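Long-range contacts in mandelate racemase/muconate lactonizing enzyme-like protein (Roseovarius sp. TM1035, PDB 3RCY), which probably works as a magnesium-dependent isomerase of the enolase superfamily, related to mandelate racemase and muconate lactonizing enzyme: residues R22-V27 against P341-L346; A13-G18 against R376-H381; W38-A43 against G315-A320; L346-I351 against E369-L374. All blocks are in the same frame, centred on the assembly; numbering follows the deposited sequence.

In the fold
The chain opens contact 2 just after its first strand, at 13-18, and closes it only at 376-381, so the other three contacts all lie inside that loop. Contact 1 (22-27 with 341-346) is nested within it, and contact 3 (38-43 with 315-320) within contact 1. Contact 4 (346-351 with 369-374) follows contact 1 in series, the two sharing L346; none of the loops cross. Contacts 1 and 3 join neighbouring strands of the three-stranded N-terminal sheet to helices of the barrel domain. Contact 4 links the end of helix 341-346 to the start of helix 372-376, after which contact 2 returns the chain to the N-terminal sheet.

Contact 1: R22-V27 against P341-L346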
loop_
_atom_site.group_PDB
_atom_site.type_symbol
_atom_site.label_atom_id
_atom_site.label_comp_id
_atom_site.label_asym_id
_atom_site.label_seq_id
_atom_site.Cartn_x
_atom_site.Cartn_y
_atom_site.Cartn_z
ATOM N N ARG A 22 -14.064 29.591 -30.417
ATOM C CA ARG A 22 -13.740 30.618 -31.420
ATOM C C ARG A 22 -13.630 30.085 -32.852
ATOM O O ARG A 22 -13.964 30.792 -33.803
ATOM C CB ARG A 22 -12.456 31.368 -31.045
ATOM C CG ARG A 22 -12.630 32.394 -29.933
ATOM C CD ARG A 22 -11.372 33.253 -29.785
ATOM N NE ARG A 22 -11.524 34.287 -28.760
ATOM C CZ ARG A 22 -11.353 34.092 -27.454
ATOM N NH1 ARG A 22 -11.021 32.891 -26.979
ATOM N NH2 ARG A 22 -11.522 35.104 -26.613
ATOM N N TYR A 23 -13.148 28.852 -33.003
ATOM C CA TYR A 23 -12.995 28.240 -34.326
ATOM C C TYR A 23 -12.942 26.724 -34.204
ATOM O O TYR A 23 -12.581 26.186 -33.145
ATOM C CB TYR A 23 -11.729 28.756 -35.051
ATOM C CG TYR A 23 -10.475 28.560 -34.228
ATOM C CD1 TYR A 23 -9.836 27.317 -34.187
ATOM C CD2 TYR A 23 -9.946 29.607 -33.458
ATOM C CE1 TYR A 23 -8.717 27.114 -33.409
ATOM C CE2 TYR A 23 -8.808 29.414 -32.678
ATOM C CZ TYR A 23 -8.201 28.161 -32.655
ATOM O OH TYR A 23 -7.078 27.936 -31.880
ATOM N N TRP A 24 -13.296 26.048 -35.294
ATOM C CA TRP A 24 -13.204 24.594 -35.386
ATOM C C TRP A 24 -12.252 24.232 -36.513
ATOM O O TRP A 24 -12.249 24.875 -37.562
ATOM C CB TRP A 24 -14.580 23.973 -35.648
ATOM C CG TRP A 24 -15.616 24.317 -34.614
ATOM C CD1 TRP A 24 -15.404 24.568 -33.285
ATOM C CD2 TRP A 24 -17.026 24.433 -34.822
ATOM N NE1 TRP A 24 -16.597 24.841 -32.657
ATOM C CE2 TRP A 24 -17.608 24.764 -33.576
ATOM C CE3 TRP A 24 -17.856 24.285 -35.939
ATOM C CZ2 TRP A 24 -18.984 24.955 -33.417
ATOM C CZ3 TRP A 24 -19.230 24.467 -35.778
ATOM C CH2 TRP A 24 -19.776 24.806 -34.529
ATOM N N ILE A 25 -11.437 23.208 -36.286
ATOM C CA ILE A 25 -10.447 22.787 -37.272
ATOM C C ILE A 25 -10.945 21.519 -37.945
ATOM O O ILE A 25 -10.886 20.432 -37.369
ATOM C CB ILE A 25 -9.042 22.560 -36.647
ATOM C CG1 ILE A 25 -8.543 23.845 -35.967
ATOM C CG2 ILE A 25 -8.047 22.107 -37.726
ATOM C CD1 ILE A 25 -7.361 23.628 -35.005
ATOM N N LEU A 26 -11.447 21.676 -39.164
ATOM C CA LEU A 26 -11.962 20.551 -39.936
ATOM C C LEU A 26 -10.894 20.038 -40.889
ATOM O O LEU A 26 -10.134 20.826 -41.464
ATOM C CB LEU A 26 -13.213 20.967 -40.724
ATOM C CG LEU A 26 -14.321 21.703 -39.950
ATOM C CD1 LEU A 26 -15.446 22.080 -40.900
ATOM C CD2 LEU A 26 -14.852 20.866 -38.778
ATOM N N VAL A 27 -10.829 18.719 -41.044
ATOM C CA VAL A 27 -9.950 18.108 -42.042
ATOM C C VAL A 27 -10.772 17.261 -43.009
ATOM O O VAL A 27 -11.698 16.556 -42.607
ATOM C CB VAL A 27 -8.792 17.278 -41.402
ATOM C CG1 VAL A 27 -7.874 18.184 -40.597
ATOM C CG2 VAL A 27 -9.332 16.125 -40.518
ATOM N N PRO A 341 -27.891 26.881 -34.634
ATOM C CA PRO A 341 -28.160 26.826 -36.070
ATOM C C PRO A 341 -26.916 26.450 -36.886
ATOM O O PRO A 341 -27.021 25.684 -37.842
ATOM C CB PRO A 341 -28.632 28.255 -36.399
ATOM C CG PRO A 341 -29.195 28.758 -35.108
ATOM C CD PRO A 341 -28.308 28.169 -34.048
ATOM N N PHE A 342 -25.750 26.969 -36.501
ATOM C CA PHE A 342 -24.515 26.728 -37.259
ATOM C C PHE A 342 -24.042 25.274 -37.152
ATOM O O PHE A 342 -23.680 24.672 -38.169
ATOM C CB PHE A 342 -23.403 27.703 -36.836
ATOM C CG PHE A 342 -22.177 27.653 -37.718
ATOM C CD1 PHE A 342 -22.209 28.167 -39.013
ATOM C CD2 PHE A 342 -20.991 27.098 -37.249
ATOM C CE1 PHE A 342 -21.075 28.124 -39.835
ATOM C CE2 PHE A 342 -19.851 27.048 -38.057
ATOM C CZ PHE A 342 -19.891 27.563 -39.351
ATOM N N HIS A 343 -24.052 24.713 -35.935
ATOM C CA HIS A 343 -23.791 23.275 -35.747
ATOM C C HIS A 343 -24.662 22.435 -36.680
ATOM O O HIS A 343 -24.160 21.559 -37.392
ATOM C CB HIS A 343 -24.092 22.829 -34.307
ATOM C CG HIS A 343 -22.954 23.007 -33.349
ATOM N ND1 HIS A 343 -22.799 24.141 -32.580
ATOM C CD2 HIS A 343 -21.946 22.171 -32.994
ATOM C CE1 HIS A 343 -21.736 24.005 -31.806
ATOM N NE2 HIS A 343 -21.199 22.821 -32.039
ATOM N N ASP A 344 -25.969 22.696 -36.656
ATOM C CA ASP A 344 -26.922 21.910 -37.445
ATOM C C ASP A 344 -26.699 22.074 -38.947
ATOM O O ASP A 344 -26.659 21.086 -39.686
ATOM C CB ASP A 344 -28.367 22.265 -37.071
ATOM C CG ASP A 344 -29.368 21.249 -37.596
ATOM O OD1 ASP A 344 -29.449 20.129 -37.044
ATOM O OD2 ASP A 344 -30.080 21.573 -38.563
ATOM N N ALA A 345 -26.517 23.319 -39.389
ATOM C CA ALA A 345 -26.333 23.618 -40.809
ATOM C C ALA A 345 -25.034 23.045 -41.382
ATOM O O ALA A 345 -24.994 22.620 -42.543
ATOM C CB ALA A 345 -26.416 25.133 -41.058
ATOM N N LEU A 346 -23.977 23.029 -40.571
ATOM C CA LEU A 346 -22.668 22.530 -41.018
ATOM C C LEU A 346 -22.697 21.051 -41.416
ATOM O O LEU A 346 -21.964 20.633 -42.314
ATOM C CB LEU A 346 -21.598 22.774 -39.951
ATOM C CG LEU A 346 -20.138 22.525 -40.341
ATOM C CD1 LEU A 346 -19.741 23.276 -41.629
ATOM C CD2 LEU A 346 -19.210 22.896 -39.184
#
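The six-membered ring of W24 meets H343, F342 and L346. Its CH2 stands 3.4 Å above the H343 plane, over the centre of the imidazole, while F342 receives W24 CZ3 at its edge. The outer rim of the indole, near its own plane, touches L346 CD2. This aromatic cluster is buried between the N-terminal capping domain and the barrel domain of the enolase fold. It joins the middle strand of the three-stranded sheet to helix 341-346, the strand running parallel to the helix with their axes 13.6 Å apart. Neither ring pair is a true stack: the indole and imidazole planes are inclined at 53°, and indole and phenyl at 34°. W24 CZ2 approaches H343 CE1 to 3.3 Å, and W24 CZ3 lies 3.5 Å from F342 CD2. F342 and L346 sit one helical turn apart, linked by the bond from L346 N to F342 O, and both send CG trans to the backbone N, which takes both side chains to the same corner of the indole, CZ3 and CE3, L346 at the edge and F342 obliquely. H343 instead folds its ring back beside its own N (chi1 -86°), where it can lie across the end of the tryptophan. Polar atoms of the cluster are tied elsewhere: W24 NE1 to G20 O, H343 ND1 to T340 OG1 and H343 NE2 to A314 O. Beyond the rings, L346 also reaches the next inward-pointing residue of the strand, its CD2 lying 4.2 Å from L26 CD1.

Contact 2: A13-G18 against R376-H381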
loop_
_atom_site.group_PDB
_atom_site.type_symbol
_atom_site.label_atom_id
_atom_site.label_comp_id
_atom_site.label_asym_id
_atom_site.label_seq_id
_atom_site.Cartn_x
_atom_site.Cartn_y
_atom_site.Cartn_z
ATOM N N ALA A 13 -15.183 29.632 -38.228
ATOM C CA ALA A 13 -15.604 30.370 -37.034
ATOM C C ALA A 13 -17.126 30.353 -36.855
ATOM O O ALA A 13 -17.860 30.869 -37.700
ATOM C CB ALA A 13 -15.101 31.809 -37.101
ATOM N N PRO A 14 -17.610 29.768 -35.748
ATOM C CA PRO A 14 -19.045 29.817 -35.461
ATOM C C PRO A 14 -19.475 31.268 -35.249
ATOM O O PRO A 14 -18.763 32.019 -34.574
ATOM C CB PRO A 14 -19.175 29.050 -34.139
ATOM C CG PRO A 14 -17.923 28.235 -34.026
ATOM C CD PRO A 14 -16.859 29.034 -34.713
ATOM N N PRO A 15 -20.622 31.666 -35.835
ATOM C CA PRO A 15 -21.194 32.993 -35.615
ATOM C C PRO A 15 -21.520 33.239 -34.145
ATOM O O PRO A 15 -21.705 32.287 -33.378
ATOM C CB PRO A 15 -22.491 32.956 -36.439
ATOM C CG PRO A 15 -22.235 31.946 -37.494
ATOM C CD PRO A 15 -21.382 30.901 -36.838
ATOM N N ALA A 16 -21.570 34.515 -33.763
ATOM C CA ALA A 16 -21.976 34.930 -32.419
ATOM C C ALA A 16 -23.345 34.331 -32.056
ATOM O O ALA A 16 -24.199 34.186 -32.932
ATOM C CB ALA A 16 -22.010 36.462 -32.327
ATOM N N PRO A 17 -23.563 33.975 -30.771
ATOM C CA PRO A 17 -22.689 34.124 -29.598
ATOM C C PRO A 17 -21.519 33.136 -29.558
ATOM O O PRO A 17 -20.675 33.234 -28.668
ATOM C CB PRO A 17 -23.640 33.865 -28.424
ATOM C CG PRO A 17 -24.644 32.902 -28.981
ATOM C CD PRO A 17 -24.828 33.292 -30.425
ATOM N N GLY A 18 -21.484 32.190 -30.499
ATOM C CA GLY A 18 -20.313 31.328 -30.695
ATOM C C GLY A 18 -20.134 30.166 -29.735
ATOM O O GLY A 18 -19.007 29.895 -29.288
ATOM N N ARG A 376 -16.347 27.399 -45.449
ATOM C CA ARG A 376 -15.458 28.332 -46.151
ATOM C C ARG A 376 -15.992 29.772 -46.161
ATOM O O ARG A 376 -15.209 30.723 -46.172
ATOM C CB ARG A 376 -15.183 27.849 -47.576
ATOM C CG ARG A 376 -14.422 26.541 -47.643
ATOM C CD ARG A 376 -13.936 26.259 -49.057
ATOM N NE ARG A 376 -13.162 25.021 -49.122
ATOM C CZ ARG A 376 -11.888 24.906 -48.749
ATOM N NH1 ARG A 376 -11.271 23.736 -48.845
ATOM N NH2 ARG A 376 -11.229 25.953 -48.271
ATOM N N ALA A 377 -17.314 29.928 -46.140
ATOM C CA ALA A 377 -17.936 31.257 -46.065
ATOM C C ALA A 377 -17.833 31.844 -44.655
ATOM O O ALA A 377 -18.209 32.996 -44.419
ATOM C CB ALA A 377 -19.400 31.200 -46.522
ATOM N N ASN A 378 -17.310 31.051 -43.720
ATOM C CA ASN A 378 -17.161 31.492 -42.340
ATOM C C ASN A 378 -15.725 31.317 -41.828
ATOM O O ASN A 378 -15.480 30.490 -40.948
ATOM C CB ASN A 378 -18.170 30.760 -41.434
ATOM C CG ASN A 378 -19.597 31.243 -41.636
ATOM O OD1 ASN A 378 -20.319 30.756 -42.514
ATOM N ND2 ASN A 378 -20.015 32.194 -40.813
ATOM N N PRO A 379 -14.769 32.097 -42.383
ATOM C CA PRO A 379 -13.374 31.942 -41.966
ATOM C C PRO A 379 -13.134 32.524 -40.579
ATOM O O PRO A 379 -13.936 33.324 -40.088
ATOM C CB PRO A 379 -12.600 32.751 -43.018
ATOM C CG PRO A 379 -13.551 33.825 -43.428
ATOM C CD PRO A 379 -14.928 33.193 -43.367
ATOM N N TYR A 380 -12.038 32.121 -39.947
ATOM C CA TYR A 380 -11.683 32.698 -38.666
ATOM C C TYR A 380 -10.663 33.812 -38.873
ATOM O O TYR A 380 -9.601 33.580 -39.442
ATOM C CB TYR A 380 -11.145 31.640 -37.705
ATOM C CG TYR A 380 -10.647 32.227 -36.403
ATOM C CD1 TYR A 380 -11.531 32.837 -35.514
ATOM C CD2 TYR A 380 -9.290 32.176 -36.061
ATOM C CE1 TYR A 380 -11.092 33.385 -34.325
ATOM C CE2 TYR A 380 -8.834 32.719 -34.861
ATOM C CZ TYR A 380 -9.743 33.314 -33.997
ATOM O OH TYR A 380 -9.326 33.861 -32.807
ATOM N N HIS A 381 -10.999 35.006 -38.395
ATOM C CA HIS A 381 -10.163 36.198 -38.577
ATOM C C HIS A 381 -9.399 36.657 -37.331
ATOM O O HIS A 381 -8.474 37.463 -37.442
ATOM C CB HIS A 381 -11.007 37.360 -39.109
ATOM C CG HIS A 381 -11.461 37.180 -40.524
ATOM N ND1 HIS A 381 -10.603 36.812 -41.540
ATOM C CD2 HIS A 381 -12.680 37.331 -41.095
ATOM C CE1 HIS A 381 -11.276 36.737 -42.675
ATOM N NE2 HIS A 381 -12.537 37.053 -42.433
#
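A single backbone hydrogen bond joins A13 and N378: A13 N donates to N378 O over 2.9 Å, nearly straight at the hydrogen (167°). N378 O is bonded to T12 OG1 as well, so T12, the last residue of strand 4-12, and A13, the first after it, both hold this oxygen. Apolar contacts centre on the methyl of A13. Its CB lies 4.0 Å from Y380 CB and equally close to Y380 CD1, meeting the phenol ring at its edge, near the ring plane. With CG trans to the backbone N (chi1 175°), Y380 carries its ring past this methyl toward the N-terminal sheet, where it meets the ring of Y23. Both segments are irregular and lie at the surface. They mark the place where the chain, having left the barrel domain through helix 372-376, returns to the N-terminal capping domain, an arrangement known across the enolase superfamily. Van der Waals contacts with polar atoms complete the junction. P379 O sits 3.5 Å from A13 CB, and N378 CB lies 3.7 Å from A13 O. P15 CG packs loosely beside the N378 side chain. P14, P15 and N378 also touch F342 of helix 341-346, and Y380 packs on V11 of strand 4-12.

Contact 3: W38-A43 against G315-A320; sequences WGECYA and GPVEWA
Strand 38-41 passes over the first turn of helix 316-320 at a crossing angle of -107°, the axes 6.9 Å apart, with E40 CA only 5.3 Å from E318 CA. E40 carries the contact. Its CG is trans to the backbone N (chi1 179°) and the rest of the chain is extended, so the carboxylate arrives at the N-terminal end of the helix. E40 OE2 accepts from G315 N on its syn side, at 2.7 Å, close to the carboxylate plane. E40 OE1 takes E318 N at 2.8 Å from above that plane, by a bond that is nearly straight at the hydrogen (165°). Both oxygens of this buried group are thus satisfied by backbone N-H groups, and the helix end probably favours its charged form. V317 packs alongside, its CG1 3.4 Å from G39 C. E318 OE2 lies 3.8 Å from Y42 CB and is bonded to G286 N, whose residue also shares a backbone bond with Y42. The side chain of Y42 is about 8 Å from the bound magnesium ion. E40 also packs on W24 and L26 of the adjacent strand. The arrangement is a helix N-terminus, with G315 as N-cap, held by a carboxylate from a distant strand, here joining the capping domain to a helix of the enolase-type barrel.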
loop_
_atom_site.group_PDB
_atom_site.type_symbol
_atom_site.label_atom_id
_atom_site.label_comp_id
_atom_site.label_asym_id
_atom_site.label_seq_id
_atom_site.Cartn_x
_atom_site.Cartn_y
_atom_site.Cartn_z
ATOM N N TRP A 38 -14.441 13.221 -43.513
ATOM C CA TRP A 38 -14.301 14.429 -42.714
ATOM C C TRP A 38 -13.963 14.105 -41.267
ATOM O O TRP A 38 -14.477 13.141 -40.694
ATOM C CB TRP A 38 -15.576 15.270 -42.770
ATOM C CG TRP A 38 -15.794 15.968 -44.089
ATOM C CD1 TRP A 38 -16.400 15.454 -45.202
ATOM C CD2 TRP A 38 -15.416 17.314 -44.423
ATOM N NE1 TRP A 38 -16.420 16.395 -46.211
ATOM C CE2 TRP A 38 -15.824 17.544 -45.760
ATOM C CE3 TRP A 38 -14.767 18.343 -43.726
ATOM C CZ2 TRP A 38 -15.614 18.765 -46.410
ATOM C CZ3 TRP A 38 -14.559 19.564 -44.377
ATOM C CH2 TRP A 38 -14.980 19.759 -45.709
ATOM N N GLY A 39 -13.093 14.927 -40.692
ATOM C CA GLY A 39 -12.666 14.787 -39.312
ATOM C C GLY A 39 -12.551 16.154 -38.682
ATOM O O GLY A 39 -12.734 17.182 -39.354
ATOM N N GLU A 40 -12.255 16.179 -37.388
ATOM C CA GLU A 40 -12.126 17.443 -36.672
ATOM C C GLU A 40 -11.017 17.344 -35.629
ATOM O O GLU A 40 -10.984 16.393 -34.845
ATOM C CB GLU A 40 -13.466 17.830 -36.036
ATOM C CG GLU A 40 -13.417 19.128 -35.240
ATOM C CD GLU A 40 -14.789 19.707 -34.935
ATOM O OE1 GLU A 40 -15.826 19.131 -35.357
ATOM O OE2 GLU A 40 -14.815 20.759 -34.256
ATOM N N CYS A 41 -10.086 18.296 -35.657
ATOM C CA CYS A 41 -8.994 18.330 -34.683
ATOM C C CYS A 41 -9.344 19.227 -33.505
ATOM O O CYS A 41 -9.971 20.273 -33.672
ATOM C CB CYS A 41 -7.693 18.821 -35.325
ATOM S SG CYS A 41 -7.114 17.792 -36.684
ATOM N N TYR A 42 -8.929 18.807 -32.317
ATOM C CA TYR A 42 -9.149 19.566 -31.101
ATOM C C TYR A 42 -7.779 19.823 -30.476
ATOM O O TYR A 42 -7.213 18.955 -29.794
ATOM C CB TYR A 42 -10.081 18.792 -30.160
ATOM C CG TYR A 42 -10.694 19.630 -29.053
ATOM C CD1 TYR A 42 -11.673 20.588 -29.336
ATOM C CD2 TYR A 42 -10.306 19.456 -27.727
ATOM C CE1 TYR A 42 -12.242 21.360 -28.327
ATOM C CE2 TYR A 42 -10.868 20.221 -26.704
ATOM C CZ TYR A 42 -11.838 21.167 -27.015
ATOM O OH TYR A 42 -12.396 21.929 -26.013
ATOM N N ALA A 43 -7.234 21.005 -30.756
ATOM C CA ALA A 43 -5.882 21.366 -30.351
ATOM C C ALA A 43 -5.703 22.882 -30.449
ATOM O O ALA A 43 -5.812 23.453 -31.539
ATOM C CB ALA A 43 -4.866 20.657 -31.238
ATOM N N GLY A 315 -17.128 21.441 -32.976
ATOM C CA GLY A 315 -18.118 21.356 -34.048
ATOM C C GLY A 315 -18.835 20.022 -34.153
ATOM O O GLY A 315 -18.557 19.090 -33.385
ATOM N N PRO A 316 -19.775 19.928 -35.110
ATOM C CA PRO A 316 -20.646 18.768 -35.281
ATOM C C PRO A 316 -19.946 17.556 -35.902
ATOM O O PRO A 316 -20.502 16.455 -35.887
ATOM C CB PRO A 316 -21.724 19.293 -36.232
ATOM C CG PRO A 316 -21.023 20.360 -37.029
ATOM C CD PRO A 316 -20.116 21.019 -36.044
ATOM N N VAL A 317 -18.759 17.760 -36.464
ATOM C CA VAL A 317 -17.985 16.658 -37.038
ATOM C C VAL A 317 -17.380 15.822 -35.914
ATOM O O VAL A 317 -17.516 14.598 -35.906
ATOM C CB VAL A 317 -16.880 17.149 -38.029
ATOM C CG1 VAL A 317 -15.980 15.990 -38.453
ATOM C CG2 VAL A 317 -17.515 17.793 -39.265
ATOM N N GLU A 318 -16.728 16.475 -34.953
ATOM C CA GLU A 318 -16.258 15.746 -33.780
ATOM C C GLU A 318 -17.437 15.099 -33.049
ATOM O O GLU A 318 -17.327 13.984 -32.553
ATOM C CB GLU A 318 -15.468 16.637 -32.820
ATOM C CG GLU A 318 -14.703 15.805 -31.798
ATOM C CD GLU A 318 -14.266 16.587 -30.579
ATOM O OE1 GLU A 318 -15.086 17.352 -30.014
ATOM O OE2 GLU A 318 -13.104 16.410 -30.165
ATOM N N TRP A 319 -18.571 15.795 -33.012
ATOM C CA TRP A 319 -19.766 15.254 -32.371
ATOM C C TRP A 319 -20.268 13.986 -33.062
ATOM O O TRP A 319 -20.720 13.065 -32.395
ATOM C CB TRP A 319 -20.870 16.306 -32.322
ATOM C CG TRP A 319 -22.070 15.883 -31.543
ATOM C CD1 TRP A 319 -22.116 15.526 -30.216
ATOM C CD2 TRP A 319 -23.407 15.779 -32.030
ATOM N NE1 TRP A 319 -23.403 15.206 -29.857
ATOM C CE2 TRP A 319 -24.217 15.356 -30.948
ATOM C CE3 TRP A 319 -24.004 16.000 -33.280
ATOM C CZ2 TRP A 319 -25.594 15.155 -31.079
ATOM C CZ3 TRP A 319 -25.377 15.791 -33.409
ATOM C CH2 TRP A 319 -26.153 15.378 -32.314
ATOM N N ALA A 320 -20.198 13.945 -34.394
ATOM C CA ALA A 320 -20.575 12.735 -35.136
ATOM C C ALA A 320 -19.684 11.550 -34.754
ATOM O O ALA A 320 -20.177 10.431 -34.579
ATOM C CB ALA A 320 -20.542 12.973 -36.643
#

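Contact 4: L346-I351 against E369-L374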
loop_
_atom_site.group_PDB
_atom_site.type_symbol
_atom_site.label_atom_id
_atom_site.label_comp_id
_atom_site.label_asym_id
_atom_site.label_seq_id
_atom_site.Cartn_x
_atom_site.Cartn_y
_atom_site.Cartn_z
ATOM N N LEU A 346 -23.977 23.029 -40.571
ATOM C CA LEU A 346 -22.668 22.530 -41.018
ATOM C C LEU A 346 -22.697 21.051 -41.416
ATOM O O LEU A 346 -21.964 20.633 -42.314
ATOM C CB LEU A 346 -21.598 22.774 -39.951
ATOM C CG LEU A 346 -20.138 22.525 -40.341
ATOM C CD1 LEU A 346 -19.741 23.276 -41.629
ATOM C CD2 LEU A 346 -19.210 22.896 -39.184
ATOM N N ILE A 347 -23.536 20.259 -40.754
ATOM C CA ILE A 347 -23.734 18.872 -41.180
ATOM C C ILE A 347 -25.119 18.620 -41.790
ATOM O O ILE A 347 -25.565 17.472 -41.879
ATOM C CB ILE A 347 -23.405 17.842 -40.066
ATOM C CG1 ILE A 347 -24.307 18.040 -38.831
ATOM C CG2 ILE A 347 -21.893 17.884 -39.739
ATOM C CD1 ILE A 347 -24.296 16.847 -37.850
ATOM N N LYS A 348 -25.771 19.699 -42.223
ATOM C CA LYS A 348 -27.078 19.653 -42.898
ATOM C C LYS A 348 -28.130 18.826 -42.141
ATOM O O LYS A 348 -28.876 18.052 -42.738
ATOM C CB LYS A 348 -26.931 19.181 -44.359
ATOM C CG LYS A 348 -25.929 19.994 -45.181
ATOM C CD LYS A 348 -25.995 19.680 -46.672
ATOM C CE LYS A 348 -24.956 20.497 -47.444
ATOM N NZ LYS A 348 -24.924 20.160 -48.900
ATOM N N GLY A 349 -28.177 18.998 -40.821
ATOM C CA GLY A 349 -29.150 18.297 -39.974
ATOM C C GLY A 349 -29.065 16.778 -39.966
ATOM O O GLY A 349 -30.047 16.106 -39.635
ATOM N N SER A 350 -27.889 16.250 -40.303
ATOM C CA SER A 350 -27.667 14.813 -40.507
ATOM C C SER A 350 -27.866 13.986 -39.243
ATOM O O SER A 350 -28.349 12.861 -39.315
ATOM C CB SER A 350 -26.249 14.563 -41.042
ATOM O OG SER A 350 -26.142 14.970 -42.390
ATOM N N ILE A 351 -27.462 14.546 -38.101
ATOM C CA ILE A 351 -27.616 13.909 -36.793
ATOM C C ILE A 351 -28.134 14.974 -35.829
ATOM O O ILE A 351 -27.604 16.075 -35.798
ATOM C CB ILE A 351 -26.268 13.348 -36.257
ATOM C CG1 ILE A 351 -25.605 12.418 -37.284
ATOM C CG2 ILE A 351 -26.470 12.608 -34.934
ATOM C CD1 ILE A 351 -24.152 12.075 -36.952
ATOM N N GLU A 369 -23.381 14.994 -44.047
ATOM C CA GLU A 369 -23.055 15.748 -45.245
ATOM C C GLU A 369 -22.539 17.104 -44.795
ATOM O O GLU A 369 -23.308 17.953 -44.342
ATOM C CB GLU A 369 -24.280 15.903 -46.160
ATOM C CG GLU A 369 -23.908 16.224 -47.604
ATOM C CD GLU A 369 -25.107 16.575 -48.475
ATOM O OE1 GLU A 369 -26.201 16.004 -48.271
ATOM O OE2 GLU A 369 -24.940 17.430 -49.376
ATOM N N VAL A 370 -21.229 17.290 -44.894
ATOM C CA VAL A 370 -20.608 18.518 -44.438
ATOM C C VAL A 370 -20.841 19.621 -45.468
ATOM O O VAL A 370 -20.568 19.447 -46.660
ATOM C CB VAL A 370 -19.103 18.339 -44.135
ATOM C CG1 VAL A 370 -18.457 19.672 -43.770
ATOM C CG2 VAL A 370 -18.914 17.355 -42.984
ATOM N N ASP A 371 -21.379 20.743 -45.004
ATOM C CA ASP A 371 -21.543 21.893 -45.873
ATOM C C ASP A 371 -20.219 22.644 -45.979
ATOM O O ASP A 371 -19.957 23.595 -45.227
ATOM C CB ASP A 371 -22.667 22.805 -45.388
ATOM C CG ASP A 371 -23.105 23.791 -46.456
ATOM O OD1 ASP A 371 -22.275 24.169 -47.311
ATOM O OD2 ASP A 371 -24.282 24.182 -46.445
ATOM N N GLU A 372 -19.390 22.205 -46.925
ATOM C CA GLU A 372 -18.070 22.789 -47.133
ATOM C C GLU A 372 -18.142 24.272 -47.491
ATOM O O GLU A 372 -17.361 25.068 -46.977
ATOM C CB GLU A 372 -17.292 22.022 -48.207
ATOM C CG GLU A 372 -15.861 22.527 -48.374
ATOM C CD GLU A 372 -15.026 21.666 -49.290
ATOM O OE1 GLU A 372 -15.390 20.490 -49.522
ATOM O OE2 GLU A 372 -13.992 22.172 -49.774
ATOM N N ALA A 373 -19.085 24.637 -48.359
ATOM C CA ALA A 373 -19.269 26.032 -48.762
ATOM C C ALA A 373 -19.567 26.946 -47.564
ATOM O O ALA A 373 -19.005 28.037 -47.454
ATOM C CB ALA A 373 -20.365 26.155 -49.839
ATOM N N LEU A 374 -20.441 26.493 -46.667
ATOM C CA LEU A 374 -20.753 27.240 -45.449
ATOM C C LEU A 374 -19.522 27.429 -44.550
ATOM O O LEU A 374 -19.283 28.535 -44.053
ATOM C CB LEU A 374 -21.882 26.561 -44.667
ATOM C CG LEU A 374 -22.347 27.222 -43.362
ATOM C CD1 LEU A 374 -23.020 28.583 -43.612
ATOM C CD2 LEU A 374 -23.286 26.287 -42.615
#
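A Schellman motif ends helix 341-346 and runs into a type I' turn from I347 to S350, against which the approach to helix 372-376 is laid. K348 N and G349 N return to A345 O and D344 O, and K348 has the positive phi of the C-prime position. The two segments are joined by the backbone bond from D371 N to L346 O, 2.8 Å long and close to straight (169°). The same oxygen receives a CA-H contact from V370. S350 OG acts as a relay: it donates to I347 O at 2.6 Å and accepts from E369 N at 3.2 Å, linking turn and facing chain. I347 O takes S350 N as well, so the turn is pinned twice. On the exposed side, K348, its CG trans to the carbonyl carbon (chi1 -54°) and its chain extended beyond, runs over the facing backbone, its CG 3.4 Å from E369 O. Its NZ forms a salt bridge of 2.8 Å with E369 OE2, approaching from above the carboxylate plane, 55° out of it. Farther along, K348 CE rests against D371 CB at 3.8 Å. L374 CD2 lies over the backbone of L346, 3.9 Å from L346 N, and L374 also touches F342 and A345. Apolar packing comes from V370, whose CG1 faces L346 CD1 and whose CG2 faces I347 CG2; V370 also packs on W38. D371, the centre of an inverse gamma turn, accepts L374 N at OD1 over 3.0 Å. The contact thus pairs two helix ends, a Schellman C-terminus and an aspartate N-cap, on the barrel domain.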